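Local structure of D-aminopeptidase (Bacillus subtilis, 1HI9) at residues A[86-91]-A[135-140]; A[116-121]-A[267-272]; A[247-250]-A[255-258]. The protein is a zinc-dependent aminopeptidase that removes N-terminal residues from peptides containing D-amino acids, working inside the central chamber of a self-compartmentalizing decamer. One frame throughout, in Å; residues are numbered along the deposited sequence.

Contact 1: residues A[86-91]-A[135-140]; sequences SMVEGL and GLNAYV
Val88 and Asn137 bring the two backbones closest, their CA atoms 6.3 Å apart, where the irregular chain of residues 86-91 passes one side of helix 133-143. From Val88 the chain swings away through a type II beta turn to Leu91, closed by Leu91 N on Val88 O. Gly90 occupies the third position of that turn with phi at 93°, where a side chain would press on the carbonyl O before it. Met87 and Val88, the residue that opens the turn, do the touching; Asn137 and Val140, one helical turn apart, receive them.

Val88 divides its two methyls between them. CG1 rests on the stem of the asparagine, 3.6 Å from Asn137 CB, while CG2 meets Val140 CG1 at 3.7 Å. Met87 comes across the asparagine side chain at about a right angle and touches the amide nitrogen with its stem, Met87 CB lying 3.6 Å from Asn137 ND2. The thioether then takes a weak hydrogen bond from that nitrogen, Asn137 ND2 to Met87 SD at 3.7 Å, long but nearly straight at 173°. A bend at chi3 (79°) carries Met87 CE back beside Asn137 ND2, at 3.9 Å.

The firmer polar partners of the amide are Tyr103 OH at ND2 and Tyr258 OH at OD1. Met87 O, for its part, is held by the hydroxyls of Ser6 and Ser59.

The buried amide has hydrogen-bonding partners at both its nitrogen and its oxygen, which should limit its rotation. The contact borders the metal site: the nearest side-chain atom of Met87 is about 4 Å from a zinc ion, and the side chain lies close to the metal ligands Asp8 and Glu133.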
loop_
_atom_site.group_PDB
_atom_site.type_symbol
_atom_site.label_atom_id
_atom_site.label_comp_id
_atom_site.label_asym_id
_atom_site.label_seq_id
_atom_site.Cartn_x
_atom_site.Cartn_y
_atom_site.Cartn_z
ATOM N N SER A 86 -30.529 6.700 17.805
ATOM C CA SER A 86 -30.155 6.126 16.521
ATOM C C SER A 86 -31.203 6.212 15.416
ATOM O O SER A 86 -31.516 7.306 14.941
ATOM C CB SER A 86 -29.740 4.658 16.745
ATOM O OG SER A 86 -29.184 4.061 15.582
ATOM N N MET A 87 -31.726 5.055 15.005
ATOM C CA MET A 87 -32.724 4.973 13.946
ATOM C C MET A 87 -34.047 5.704 14.199
ATOM O O MET A 87 -34.775 6.000 13.252
ATOM C CB MET A 87 -33.002 3.507 13.615
ATOM C CG MET A 87 -31.771 2.750 13.173
ATOM S SD MET A 87 -32.111 1.071 12.595
ATOM C CE MET A 87 -32.710 1.385 10.958
ATOM N N VAL A 88 -34.372 5.989 15.458
ATOM C CA VAL A 88 -35.613 6.699 15.749
ATOM C C VAL A 88 -35.384 8.067 16.398
ATOM O O VAL A 88 -36.265 8.609 17.062
ATOM C CB VAL A 88 -36.583 5.845 16.629
ATOM C CG1 VAL A 88 -37.228 4.766 15.772
ATOM C CG2 VAL A 88 -35.833 5.208 17.800
ATOM N N GLU A 89 -34.195 8.621 16.192
ATOM C CA GLU A 89 -33.851 9.933 16.714
ATOM C C GLU A 89 -34.807 10.987 16.150
ATOM O O GLU A 89 -35.077 11.022 14.945
ATOM C CB GLU A 89 -32.421 10.302 16.321
ATOM C CG GLU A 89 -32.034 11.694 16.762
ATOM C CD GLU A 89 -32.007 11.824 18.277
ATOM O OE1 GLU A 89 -32.211 12.958 18.781
ATOM O OE2 GLU A 89 -31.772 10.795 18.962
ATOM N N GLY A 90 -35.328 11.835 17.030
ATOM C CA GLY A 90 -36.233 12.884 16.597
ATOM C C GLY A 90 -37.708 12.530 16.647
ATOM O O GLY A 90 -38.564 13.384 16.422
ATOM N N LEU A 91 -38.014 11.277 16.946
ATOM C CA LEU A 91 -39.403 10.829 17.017
ATOM C C LEU A 91 -39.988 11.056 18.421
ATOM O O LEU A 91 -39.471 10.524 19.401
ATOM C CB LEU A 91 -39.474 9.337 16.660
ATOM C CG LEU A 91 -40.783 8.775 16.092
ATOM C CD1 LEU A 91 -40.659 7.272 15.903
ATOM C CD2 LEU A 91 -41.940 9.084 17.016
ATOM N N GLY A 135 -38.969 -4.082 14.497
ATOM C CA GLY A 135 -39.719 -4.239 15.725
ATOM C C GLY A 135 -39.295 -3.275 16.801
ATOM O O GLY A 135 -40.139 -2.602 17.385
ATOM N N LEU A 136 -37.997 -3.198 17.076
ATOM C CA LEU A 136 -37.524 -2.279 18.100
ATOM C C LEU A 136 -37.942 -0.843 17.796
ATOM O O LEU A 136 -38.391 -0.128 18.689
ATOM C CB LEU A 136 -36.001 -2.338 18.232
ATOM C CG LEU A 136 -35.387 -3.519 18.981
ATOM C CD1 LEU A 136 -33.862 -3.322 19.057
ATOM C CD2 LEU A 136 -35.973 -3.625 20.384
ATOM N N ASN A 137 -37.797 -0.417 16.543
ATOM C CA ASN A 137 -38.162 0.951 16.198
ATOM C C ASN A 137 -39.674 1.172 16.330
ATOM O O ASN A 137 -40.124 2.258 16.723
ATOM C CB ASN A 137 -37.683 1.310 14.784
ATOM C CG ASN A 137 -36.169 1.176 14.622
ATOM O OD1 ASN A 137 -35.420 1.160 15.603
ATOM N ND2 ASN A 137 -35.719 1.092 13.387
ATOM N N ALA A 138 -40.454 0.134 16.034
ATOM C CA ALA A 138 -41.899 0.234 16.143
ATOM C C ALA A 138 -42.265 0.393 17.613
ATOM O O ALA A 138 -43.132 1.195 17.967
ATOM C CB ALA A 138 -42.566 -1.007 15.551
ATOM N N TYR A 139 -41.584 -0.361 18.475
ATOM C CA TYR A 139 -41.841 -0.286 19.908
ATOM C C TYR A 139 -41.503 1.095 20.463
ATOM O O TYR A 139 -42.209 1.599 21.340
ATOM C CB TYR A 139 -41.043 -1.353 20.657
ATOM C CG TYR A 139 -41.751 -2.683 20.772
ATOM C CD1 TYR A 139 -41.063 -3.876 20.569
ATOM C CD2 TYR A 139 -43.107 -2.750 21.088
ATOM C CE1 TYR A 139 -41.703 -5.104 20.672
ATOM C CE2 TYR A 139 -43.761 -3.977 21.197
ATOM C CZ TYR A 139 -43.050 -5.152 20.986
ATOM O OH TYR A 139 -43.679 -6.376 21.094
ATOM N N VAL A 140 -40.426 1.709 19.971
ATOM C CA VAL A 140 -40.070 3.039 20.455
ATOM C C VAL A 140 -41.135 4.015 19.964
ATOM O O VAL A 140 -41.479 4.958 20.655
ATOM C CB VAL A 140 -38.680 3.490 19.952
ATOM C CG1 VAL A 140 -38.432 4.940 20.358
ATOM C CG2 VAL A 140 -37.601 2.588 20.535
#

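Contact 2: residues A[116-121]-A[267-272]; sequences SMIFGV and LAMRTS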
loop_
_atom_site.group_PDB
_atom_site.type_symbol
_atom_site.label_atom_id
_atom_site.label_comp_id
_atom_site.label_asym_id
_atom_site.label_seq_id
_atom_site.Cartn_x
_atom_site.Cartn_y
_atom_site.Cartn_z
ATOM N N SER A 116 -29.561 -7.366 12.079
ATOM C CA SER A 116 -30.161 -6.507 13.098
ATOM C C SER A 116 -29.091 -5.641 13.765
ATOM O O SER A 116 -28.388 -6.105 14.659
ATOM C CB SER A 116 -30.862 -7.351 14.167
ATOM O OG SER A 116 -31.923 -8.096 13.619
ATOM N N MET A 117 -28.990 -4.387 13.325
ATOM C CA MET A 117 -28.018 -3.410 13.830
ATOM C C MET A 117 -26.567 -3.764 13.495
ATOM O O MET A 117 -25.905 -3.025 12.777
ATOM C CB MET A 117 -28.176 -3.213 15.336
ATOM C CG MET A 117 -29.492 -2.548 15.742
ATOM S SD MET A 117 -29.819 -0.951 14.905
ATOM C CE MET A 117 -28.642 0.143 15.727
ATOM N N ILE A 118 -26.067 -4.881 14.018
ATOM C CA ILE A 118 -24.693 -5.301 13.727
ATOM C C ILE A 118 -24.707 -6.748 13.265
ATOM O O ILE A 118 -25.655 -7.480 13.543
ATOM C CB ILE A 118 -23.795 -5.193 14.970
ATOM C CG1 ILE A 118 -24.370 -6.062 16.091
ATOM C CG2 ILE A 118 -23.698 -3.744 15.412
ATOM C CD1 ILE A 118 -23.431 -6.257 17.251
ATOM N N PHE A 119 -23.656 -7.156 12.560
ATOM C CA PHE A 119 -23.559 -8.522 12.054
ATOM C C PHE A 119 -23.591 -9.535 13.186
ATOM O O PHE A 119 -24.058 -10.661 13.013
ATOM C CB PHE A 119 -22.261 -8.700 11.253
ATOM C CG PHE A 119 -22.225 -7.909 9.968
ATOM C CD1 PHE A 119 -21.082 -7.185 9.609
ATOM C CD2 PHE A 119 -23.322 -7.899 9.108
ATOM C CE1 PHE A 119 -21.034 -6.454 8.419
ATOM C CE2 PHE A 119 -23.291 -7.174 7.914
ATOM C CZ PHE A 119 -22.142 -6.452 7.569
ATOM N N GLY A 120 -23.109 -9.119 14.351
ATOM C CA GLY A 120 -23.056 -10.016 15.488
ATOM C C GLY A 120 -24.336 -10.466 16.176
ATOM O O GLY A 120 -24.299 -11.418 16.956
ATOM N N VAL A 121 -25.468 -9.818 15.926
ATOM C CA VAL A 121 -26.670 -10.259 16.618
ATOM C C VAL A 121 -27.478 -11.258 15.811
ATOM O O VAL A 121 -27.597 -11.150 14.581
ATOM C CB VAL A 121 -27.611 -9.092 17.006
ATOM C CG1 VAL A 121 -26.820 -7.948 17.612
ATOM C CG2 VAL A 121 -28.404 -8.642 15.807
ATOM N N LEU A 267 -20.619 -2.701 22.058
ATOM C CA LEU A 267 -19.581 -3.460 22.736
ATOM C C LEU A 267 -19.299 -4.748 21.981
ATOM O O LEU A 267 -18.143 -5.153 21.814
ATOM C CB LEU A 267 -20.011 -3.801 24.160
ATOM C CG LEU A 267 -20.151 -2.620 25.126
ATOM C CD1 LEU A 267 -20.893 -3.047 26.373
ATOM C CD2 LEU A 267 -18.770 -2.083 25.474
ATOM N N ALA A 268 -20.360 -5.399 21.531
ATOM C CA ALA A 268 -20.228 -6.654 20.813
ATOM C C ALA A 268 -19.448 -6.466 19.519
ATOM O O ALA A 268 -18.731 -7.365 19.086
ATOM C CB ALA A 268 -21.615 -7.239 20.524
ATOM N N MET A 269 -19.578 -5.291 18.916
ATOM C CA MET A 269 -18.884 -4.986 17.667
ATOM C C MET A 269 -17.360 -5.089 17.775
ATOM O O MET A 269 -16.679 -5.316 16.778
ATOM C CB MET A 269 -19.265 -3.583 17.203
ATOM C CG MET A 269 -20.244 -3.559 16.063
ATOM S SD MET A 269 -19.460 -4.102 14.547
ATOM C CE MET A 269 -18.894 -2.513 13.899
ATOM N N ARG A 270 -16.834 -4.928 18.984
ATOM C CA ARG A 270 -15.392 -4.982 19.215
ATOM C C ARG A 270 -14.823 -6.399 19.246
ATOM O O ARG A 270 -13.610 -6.586 19.196
ATOM C CB ARG A 270 -15.055 -4.276 20.536
ATOM C CG ARG A 270 -15.618 -2.868 20.644
ATOM C CD ARG A 270 -15.074 -1.995 19.521
ATOM N NE ARG A 270 -13.948 -1.174 19.962
ATOM C CZ ARG A 270 -14.057 -0.151 20.809
ATOM N NH1 ARG A 270 -15.244 0.175 21.305
ATOM N NH2 ARG A 270 -12.982 0.548 21.161
ATOM N N THR A 271 -15.701 -7.395 19.338
ATOM C CA THR A 271 -15.267 -8.792 19.398
ATOM C C THR A 271 -14.332 -9.201 18.257
ATOM O O THR A 271 -14.614 -8.977 17.078
ATOM C CB THR A 271 -16.472 -9.747 19.409
ATOM O OG1 THR A 271 -17.389 -9.330 20.427
ATOM C CG2 THR A 271 -16.026 -11.179 19.696
ATOM N N SER A 272 -13.216 -9.816 18.630
ATOM C CA SER A 272 -12.232 -10.274 17.663
ATOM C C SER A 272 -12.365 -11.784 17.434
ATOM O O SER A 272 -13.119 -12.468 18.131
ATOM C CB SER A 272 -10.816 -9.943 18.162
ATOM O OG SER A 272 -10.495 -10.682 19.333
#
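Ile118 meets Ala268 and Met269 through aliphatic carbons alone, so the flat groups here stand beside the contact. The ring of Phe119 turns to another chain, packing edge-to-face with Phe273 of a neighbouring subunit. A second flat group is the carbonyl of Ala268: Thr271 N and Thr271 OG1 both reach its oxygen, from the same face of its plane. The hydroxyl donates at 2.7 Å from Thr271 OG1 to Ala268 O, tilted 22° from that plane. Both bonds span the type I turn from Ala268 to Thr271.

Against this turn, Ile118 spreads its two branches. Its chi1 of 59° puts CG1 between the backbone N and the carbonyl carbon, and the CD1 methyl at the end of that arm lands on Ala268 CB, 3.9 Å away. The other branch, Ile118 CG2, sits against Met269 CG at 3.5 Å, a close approach; the two side chains run antiparallel as they pass. Met269 is bent twice, at chi2 and chi3, and it is the stem that bears on Ile118, not the sulfur.

Ala268 is also covered by Phe223 and Gln228, whereas Met269 lies at the surface and packs on Arg270 of a different neighbouring subunit. Arg270 of the present chain forms a salt bridge with Glu266 of that subunit.

The loop 116-121 follows directly on His115, the active-site nucleophile, and Met117 N bonds to the zinc ligand Glu133. Apolar packing thus joins the active-site loop of this M55 peptidase to the C-terminal turn, which in the decamer is also a subunit interface.

Contact 3: residues A[247-250]-A[255-258]; sequences VQFQ and LEAY
Phe249 and Glu256 both send CG anti to their own backbone N, with chi1 of 175° and -158°, and these torsions direct the two side chains toward each other between strand and helix. The glutamate stays extended beyond CG, long enough to bring its carboxylate to the far end of the ring. Glu256 OE2 lies 4.0 Å from Phe249 CE2, and Glu256 CD stands 4.1 Å from Phe249 CZ. The glutamate lies roughly perpendicular to the phenylalanine side chain, its carboxylate plane turned 71° from that of the ring, and the oxygen approaches the ring obliquely.

This is van der Waals touching, not a polar bond. The carboxylate finds its polar partner in the connecting loop, where Glu256 OE2 accepts from Lys252 N; that bond probably helps hold the carboxylate beside the buried ring. The backbones stay well apart, 7.6 Å between the CA atoms of Phe249 and Ala257.

Strand 246-250 runs antiparallel to 218-223 on one side and 238-240 on the other. After a short loop, the chain returns as helix 254-268 to cover the sheet, and Phe249 packs between them, reaching Ala260 and Met264 further along. Leu255 and Tyr258 look instead to helix 133-143, while Pro236 of a neighbouring subunit closes over both Phe249 and Glu256.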
loop_
_atom_site.group_PDB
_atom_site.type_symbol
_atom_site.label_atom_id
_atom_site.label_comp_id
_atom_site.label_asym_id
_atom_site.label_seq_id
_atom_site.Cartn_x
_atom_site.Cartn_y
_atom_site.Cartn_z
ATOM N N VAL A 247 -27.691 -12.332 26.204
ATOM C CA VAL A 247 -27.480 -11.443 27.338
ATOM C C VAL A 247 -28.782 -10.690 27.573
ATOM O O VAL A 247 -29.405 -10.220 26.625
ATOM C CB VAL A 247 -26.345 -10.445 27.060
ATOM C CG1 VAL A 247 -26.090 -9.588 28.289
ATOM C CG2 VAL A 247 -25.086 -11.200 26.648
ATOM N N GLN A 248 -29.203 -10.597 28.831
ATOM C CA GLN A 248 -30.452 -9.921 29.147
ATOM C C GLN A 248 -30.246 -8.650 29.963
ATOM O O GLN A 248 -29.274 -8.509 30.709
ATOM C CB GLN A 248 -31.391 -10.862 29.905
ATOM C CG GLN A 248 -31.613 -12.193 29.221
ATOM C CD GLN A 248 -32.757 -12.967 29.836
ATOM O OE1 GLN A 248 -32.849 -13.082 31.059
ATOM N NE2 GLN A 248 -33.642 -13.504 28.988
ATOM N N PHE A 249 -31.183 -7.727 29.814
ATOM C CA PHE A 249 -31.133 -6.463 30.516
ATOM C C PHE A 249 -32.544 -5.997 30.871
ATOM O O PHE A 249 -33.361 -5.748 29.980
ATOM C CB PHE A 249 -30.457 -5.408 29.634
ATOM C CG PHE A 249 -30.470 -4.026 30.224
ATOM C CD1 PHE A 249 -29.587 -3.683 31.247
ATOM C CD2 PHE A 249 -31.411 -3.090 29.807
ATOM C CE1 PHE A 249 -29.643 -2.435 31.841
ATOM C CE2 PHE A 249 -31.473 -1.838 30.398
ATOM C CZ PHE A 249 -30.589 -1.509 31.420
ATOM N N GLN A 250 -32.824 -5.882 32.169
ATOM C CA GLN A 250 -34.126 -5.418 32.637
ATOM C C GLN A 250 -34.088 -3.893 32.576
ATOM O O GLN A 250 -33.283 -3.257 33.258
ATOM C CB GLN A 250 -34.379 -5.892 34.074
ATOM C CG GLN A 250 -35.597 -5.261 34.744
ATOM C CD GLN A 250 -36.916 -5.605 34.066
ATOM O OE1 GLN A 250 -37.414 -6.724 34.162
ATOM N NE2 GLN A 250 -37.486 -4.631 33.366
ATOM N N LEU A 255 -37.459 3.231 26.205
ATOM C CA LEU A 255 -36.375 4.126 25.856
ATOM C C LEU A 255 -35.031 3.657 26.424
ATOM O O LEU A 255 -34.008 3.723 25.738
ATOM C CB LEU A 255 -36.675 5.549 26.322
ATOM C CG LEU A 255 -37.942 6.192 25.751
ATOM C CD1 LEU A 255 -37.886 7.686 26.008
ATOM C CD2 LEU A 255 -38.069 5.939 24.249
ATOM N N GLU A 256 -35.027 3.184 27.667
ATOM C CA GLU A 256 -33.791 2.707 28.270
ATOM C C GLU A 256 -33.388 1.394 27.599
ATOM O O GLU A 256 -32.198 1.100 27.416
ATOM C CB GLU A 256 -33.961 2.479 29.776
ATOM C CG GLU A 256 -32.643 2.503 30.532
ATOM C CD GLU A 256 -32.738 1.929 31.939
ATOM O OE1 GLU A 256 -31.906 2.317 32.797
ATOM O OE2 GLU A 256 -33.630 1.082 32.189
ATOM N N ALA A 257 -34.389 0.610 27.219
ATOM C CA ALA A 257 -34.143 -0.670 26.570
ATOM C C ALA A 257 -33.475 -0.434 25.220
ATOM O O ALA A 257 -32.582 -1.182 24.827
ATOM C CB ALA A 257 -35.459 -1.427 26.376
ATOM N N TYR A 258 -33.901 0.618 24.528
ATOM C CA TYR A 258 -33.339 0.922 23.224
ATOM C C TYR A 258 -31.876 1.301 23.358
ATOM O O TYR A 258 -31.013 0.769 22.654
ATOM C CB TYR A 258 -34.113 2.059 22.549
ATOM C CG TYR A 258 -33.810 2.183 21.071
ATOM C CD1 TYR A 258 -34.379 1.313 20.148
ATOM C CD2 TYR A 258 -32.921 3.141 20.605
ATOM C CE1 TYR A 258 -34.068 1.392 18.790
ATOM C CE2 TYR A 258 -32.601 3.230 19.254
ATOM C CZ TYR A 258 -33.180 2.351 18.353
ATOM O OH TYR A 258 -32.862 2.436 17.018
#

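In the fold
Contact 1 is the core one, fully buried near the middle of the chain and beside the zinc site; contacts 2 and 3 lie farther out, partly buried, and both touch the same neighbouring subunit. Contacts 2 and 3 share helix 254-268, the latter near its start and the former toward its C-terminal end, and contact 3 is nested within the loop that contact 2 closes. Tyr258 links contact 3 to contact 1, packing on Val140 with a probable hydrogen bond to Asn137, while Met117 of contact 2 packs on Met87. The chemistry shifts accordingly: a satisfied amide among apolar groups, purely aliphatic packing, then a carboxylate against a ring.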